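Local coordinates for protein terminal oxygenase component of carbazole (PDB 7BUG) that catalyses, as the terminal oxygenase of a multicomponent system, the angular dioxygenation of carbazole to an unstable cis-hydrodiol that opens to 2'-aminobiphenyl-2,3-diol, at residues A[127-135]-A[149-160]. Numbering follows the deposited sequence. Where two conformers were deposited one is given.
Sequences QEAKGCVFI and TPPNFLDDDMEI. With MXE (2-methoxyethanol), chain N.
With CG anti to the carbonyl carbon (chi1 -59°) and the chain bent at chi2 (-52°), Lys-130 leaves the type I' turn from Ala-129 to Cys-132, which joins strands 123-129 and 132-137, and reaches the backbone of 149-160. Its NZ gives two hydrogen bonds: one to Met-158 O at 2.7 Å, in the carbonyl plane on a lone pair, the other to Asp-155 O at 2.8 Å. Asp-155 O also accepts from Met-158 N, closing the type I turn 155-158, and the two donors arrive from opposite faces of its plane. On its way the aliphatic chain crosses Ile-160 at about a right angle, with Lys-130 CB 3.7 Å from Ile-160 CG1. CG of Phe-153, anti to the backbone N (chi1 -180°), turns the ring toward the hairpin, bringing CE2 to the edge of the Phe-134 ring, 3.9 Å from Phe-134 CZ. Cys-132 SG lies at the edge of Phe-153, while Trp-285 and Phe-283 meet that ring edge-to-face. Ala-129 CB touches Leu-154 CD2. A water bridges the two segments, donating to Lys-130 O and Ile-160 O. The contact thus joins the Rieske-domain sheet to the start of strand 158-167 in the catalytic domain through a small apolar cluster round Phe-134 and Phe-153 and through one lysine; main-chain oxygens, not carboxylates, directly receive its ammonium group, though Asp-156's carboxylate, near but not touching, probably adds a favourable long-range field.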
loop_
_atom_site.group_PDB
_atom_site.type_symbol
_atom_site.label_atom_id
_atom_site.label_comp_id
_atom_site.label_asym_id
_atom_site.label_seq_id
_atom_site.Cartn_x
_atom_site.Cartn_y
_atom_site.Cartn_z
ATOM N N GLN A 127 1.398 -32.052 15.821
ATOM C CA GLN A 127 0.597 -33.188 16.355
ATOM C C GLN A 127 -0.716 -33.167 15.578
ATOM O O GLN A 127 -1.246 -32.055 15.337
ATOM C CB GLN A 127 0.359 -32.961 17.853
ATOM C CG GLN A 127 -0.303 -34.099 18.605
ATOM C CD GLN A 127 -0.311 -33.781 20.068
ATOM O OE1 GLN A 127 0.355 -32.835 20.525
ATOM N NE2 GLN A 127 -1.058 -34.578 20.808
ATOM N N GLU A 128 -1.284 -34.325 15.289
ATOM C CA GLU A 128 -2.671 -34.401 14.781
ATOM C C GLU A 128 -3.552 -34.942 15.887
ATOM O O GLU A 128 -3.129 -35.886 16.554
ATOM C CB GLU A 128 -2.739 -35.385 13.620
ATOM C CG GLU A 128 -1.771 -35.077 12.554
ATOM C CD GLU A 128 -2.072 -35.947 11.377
ATOM O OE1 GLU A 128 -1.390 -36.985 11.230
ATOM O OE2 GLU A 128 -2.983 -35.590 10.661
ATOM N N ALA A 129 -4.693 -34.326 16.133
ATOM C CA ALA A 129 -5.681 -34.808 17.095
ATOM C C ALA A 129 -7.055 -34.464 16.553
ATOM O O ALA A 129 -7.237 -33.336 16.089
ATOM C CB ALA A 129 -5.461 -34.175 18.414
ATOM N N LYS A 130 -7.957 -35.417 16.544
ATOM C CA LYS A 130 -9.363 -35.199 16.101
ATOM C C LYS A 130 -9.420 -34.705 14.646
ATOM O O LYS A 130 -10.289 -33.891 14.338
ATOM C CB LYS A 130 -10.063 -34.242 17.071
ATOM C CG LYS A 130 -10.108 -34.720 18.509
ATOM C CD LYS A 130 -10.678 -36.127 18.595
ATOM C CE LYS A 130 -11.363 -36.436 19.901
ATOM N NZ LYS A 130 -11.860 -37.833 19.922
ATOM N N GLY A 131 -8.506 -35.171 13.797
ATOM C CA GLY A 131 -8.433 -34.784 12.387
ATOM C C GLY A 131 -8.024 -33.338 12.203
ATOM O O GLY A 131 -8.170 -32.852 11.096
ATOM N N CYS A 132 -7.417 -32.718 13.232
ATOM C CA CYS A 132 -6.903 -31.319 13.152
ATOM C C CYS A 132 -5.392 -31.325 13.311
ATOM O O CYS A 132 -4.848 -32.073 14.174
ATOM C CB CYS A 132 -7.521 -30.433 14.218
ATOM S SG CYS A 132 -9.336 -30.436 14.169
ATOM N N VAL A 133 -4.712 -30.465 12.551
ATOM C CA VAL A 133 -3.241 -30.363 12.606
ATOM C C VAL A 133 -2.880 -29.182 13.500
ATOM O O VAL A 133 -3.212 -28.045 13.120
ATOM C CB VAL A 133 -2.647 -30.182 11.202
ATOM C CG1 VAL A 133 -1.142 -29.943 11.226
ATOM C CG2 VAL A 133 -3.009 -31.351 10.302
ATOM N N PHE A 134 -2.147 -29.466 14.583
ATOM C CA PHE A 134 -1.705 -28.421 15.538
ATOM C C PHE A 134 -0.199 -28.257 15.437
ATOM O O PHE A 134 0.546 -29.277 15.440
ATOM C CB PHE A 134 -2.072 -28.851 16.956
ATOM C CG PHE A 134 -3.526 -28.824 17.291
ATOM C CD1 PHE A 134 -4.376 -29.892 17.040
ATOM C CD2 PHE A 134 -4.065 -27.683 17.845
ATOM C CE1 PHE A 134 -5.738 -29.798 17.334
ATOM C CE2 PHE A 134 -5.401 -27.639 18.210
ATOM C CZ PHE A 134 -6.222 -28.709 17.976
ATOM N N ILE A 135 0.270 -27.020 15.386
ATOM C CA ILE A 135 1.711 -26.687 15.433
ATOM C C ILE A 135 1.983 -25.981 16.753
ATOM O O ILE A 135 1.206 -25.096 17.106
ATOM C CB ILE A 135 2.091 -25.809 14.223
ATOM C CG1 ILE A 135 1.850 -26.582 12.931
ATOM C CG2 ILE A 135 3.518 -25.290 14.326
ATOM C CD1 ILE A 135 2.066 -25.781 11.696
ATOM N N THR A 149 -6.270 -26.582 24.585
ATOM C CA THR A 149 -7.526 -27.016 23.940
ATOM C C THR A 149 -8.596 -26.925 24.996
ATOM O O THR A 149 -8.317 -27.056 26.194
ATOM C CB THR A 149 -7.466 -28.419 23.327
ATOM O OG1 THR A 149 -7.086 -29.361 24.333
ATOM C CG2 THR A 149 -6.477 -28.544 22.201
ATOM N N PRO A 150 -9.839 -26.607 24.615
ATOM C CA PRO A 150 -10.879 -26.466 25.618
ATOM C C PRO A 150 -11.191 -27.828 26.206
ATOM O O PRO A 150 -10.984 -28.859 25.560
ATOM C CB PRO A 150 -12.097 -25.977 24.811
ATOM C CG PRO A 150 -11.467 -25.375 23.597
ATOM C CD PRO A 150 -10.277 -26.256 23.254
ATOM N N PRO A 151 -11.803 -27.857 27.395
ATOM C CA PRO A 151 -12.253 -29.137 27.949
ATOM C C PRO A 151 -13.198 -29.867 26.968
ATOM O O PRO A 151 -13.999 -29.218 26.286
ATOM C CB PRO A 151 -13.003 -28.742 29.230
ATOM C CG PRO A 151 -12.566 -27.343 29.556
ATOM C CD PRO A 151 -12.165 -26.712 28.232
ATOM N N ASN A 152 -13.063 -31.200 26.922
ATOM C CA ASN A 152 -13.888 -32.186 26.157
ATOM C C ASN A 152 -13.441 -32.278 24.698
ATOM O O ASN A 152 -13.847 -33.196 24.031
ATOM C CB ASN A 152 -15.402 -31.955 26.330
ATOM C CG ASN A 152 -15.805 -31.991 27.801
ATOM O OD1 ASN A 152 -15.934 -30.958 28.444
ATOM N ND2 ASN A 152 -15.869 -33.188 28.378
ATOM N N PHE A 153 -12.654 -31.331 24.164
ATOM C CA PHE A 153 -12.253 -31.389 22.750
ATOM C C PHE A 153 -11.533 -32.701 22.456
ATOM O O PHE A 153 -11.788 -33.297 21.389
ATOM C CB PHE A 153 -11.371 -30.210 22.380
ATOM C CG PHE A 153 -10.937 -30.210 20.938
ATOM C CD1 PHE A 153 -11.821 -29.806 19.960
ATOM C CD2 PHE A 153 -9.680 -30.654 20.553
ATOM C CE1 PHE A 153 -11.457 -29.819 18.623
ATOM C CE2 PHE A 153 -9.324 -30.692 19.218
ATOM C CZ PHE A 153 -10.207 -30.219 18.259
ATOM N N LEU A 154 -10.693 -33.167 23.390
ATOM C CA LEU A 154 -9.898 -34.407 23.190
ATOM C C LEU A 154 -10.581 -35.650 23.802
ATOM O O LEU A 154 -9.936 -36.714 23.838
ATOM C CB LEU A 154 -8.507 -34.193 23.780
ATOM C CG LEU A 154 -7.673 -33.102 23.107
ATOM C CD1 LEU A 154 -6.369 -32.886 23.868
ATOM C CD2 LEU A 154 -7.393 -33.418 21.648
ATOM N N ASP A 155 -11.823 -35.574 24.258
ATOM C CA ASP A 155 -12.533 -36.789 24.775
ATOM C C ASP A 155 -12.415 -37.905 23.734
ATOM O O ASP A 155 -12.661 -37.631 22.565
ATOM C CB ASP A 155 -13.984 -36.487 25.150
ATOM C CG ASP A 155 -14.092 -35.715 26.447
ATOM O OD1 ASP A 155 -13.032 -35.473 27.057
ATOM O OD2 ASP A 155 -15.228 -35.323 26.807
ATOM N N ASP A 156 -12.187 -39.157 24.165
ATOM C CA ASP A 156 -12.078 -40.322 23.257
ATOM C C ASP A 156 -13.260 -40.329 22.269
ATOM O O ASP A 156 -13.033 -40.657 21.089
ATOM C CB ASP A 156 -12.022 -41.637 24.048
ATOM C CG ASP A 156 -11.878 -42.875 23.171
ATOM O OD1 ASP A 156 -10.966 -42.872 22.307
ATOM O OD2 ASP A 156 -12.712 -43.824 23.315
ATOM N N ASP A 157 -14.482 -40.096 22.734
ATOM C CA ASP A 157 -15.702 -40.347 21.915
ATOM C C ASP A 157 -16.142 -39.079 21.164
ATOM O O ASP A 157 -17.049 -39.159 20.343
ATOM C CB ASP A 157 -16.847 -40.933 22.756
ATOM C CG ASP A 157 -17.460 -39.996 23.779
ATOM O OD1 ASP A 157 -16.769 -39.007 24.189
ATOM O OD2 ASP A 157 -18.651 -40.245 24.159
ATOM N N MET A 158 -15.463 -37.958 21.368
ATOM C CA MET A 158 -15.846 -36.686 20.703
ATOM C C MET A 158 -15.406 -36.707 19.236
ATOM O O MET A 158 -14.208 -36.892 18.945
ATOM C CB MET A 158 -15.212 -35.508 21.440
ATOM C CG MET A 158 -15.681 -34.169 20.891
ATOM S SD MET A 158 -17.384 -33.788 21.333
ATOM C CE MET A 158 -17.319 -33.640 23.117
ATOM N N GLU A 159 -16.370 -36.671 18.312
ATOM C CA GLU A 159 -16.107 -36.595 16.860
ATOM C C GLU A 159 -16.109 -35.115 16.474
ATOM O O GLU A 159 -17.073 -34.375 16.847
ATOM C CB GLU A 159 -17.103 -37.420 16.047
ATOM C CG GLU A 159 -16.896 -38.913 16.240
ATOM C CD GLU A 159 -15.491 -39.414 15.926
ATOM O OE1 GLU A 159 -14.928 -39.029 14.870
ATOM O OE2 GLU A 159 -14.973 -40.243 16.729
ATOM N N ILE A 160 -15.029 -34.729 15.833
ATOM C CA ILE A 160 -14.805 -33.324 15.426
ATOM C C ILE A 160 -14.901 -33.226 13.913
ATOM O O ILE A 160 -14.249 -33.984 13.191
ATOM C CB ILE A 160 -13.452 -32.854 15.954
ATOM C CG1 ILE A 160 -13.409 -32.764 17.487
ATOM C CG2 ILE A 160 -13.074 -31.551 15.280
ATOM C CD1 ILE A 160 -14.416 -31.842 18.138
HETATM O O1 MXE N . -2.783 -33.633 25.640
HETATM C C1 MXE N . -2.115 -34.788 25.166
HETATM C C2 MXE N . -0.605 -34.642 25.097
HETATM O O2 MXE N . -0.258 -34.393 23.737
HETATM C C3 MXE N . 0.613 -33.404 23.323
HETATM O O HOH W 1 -11.858 -33.338 12.026
#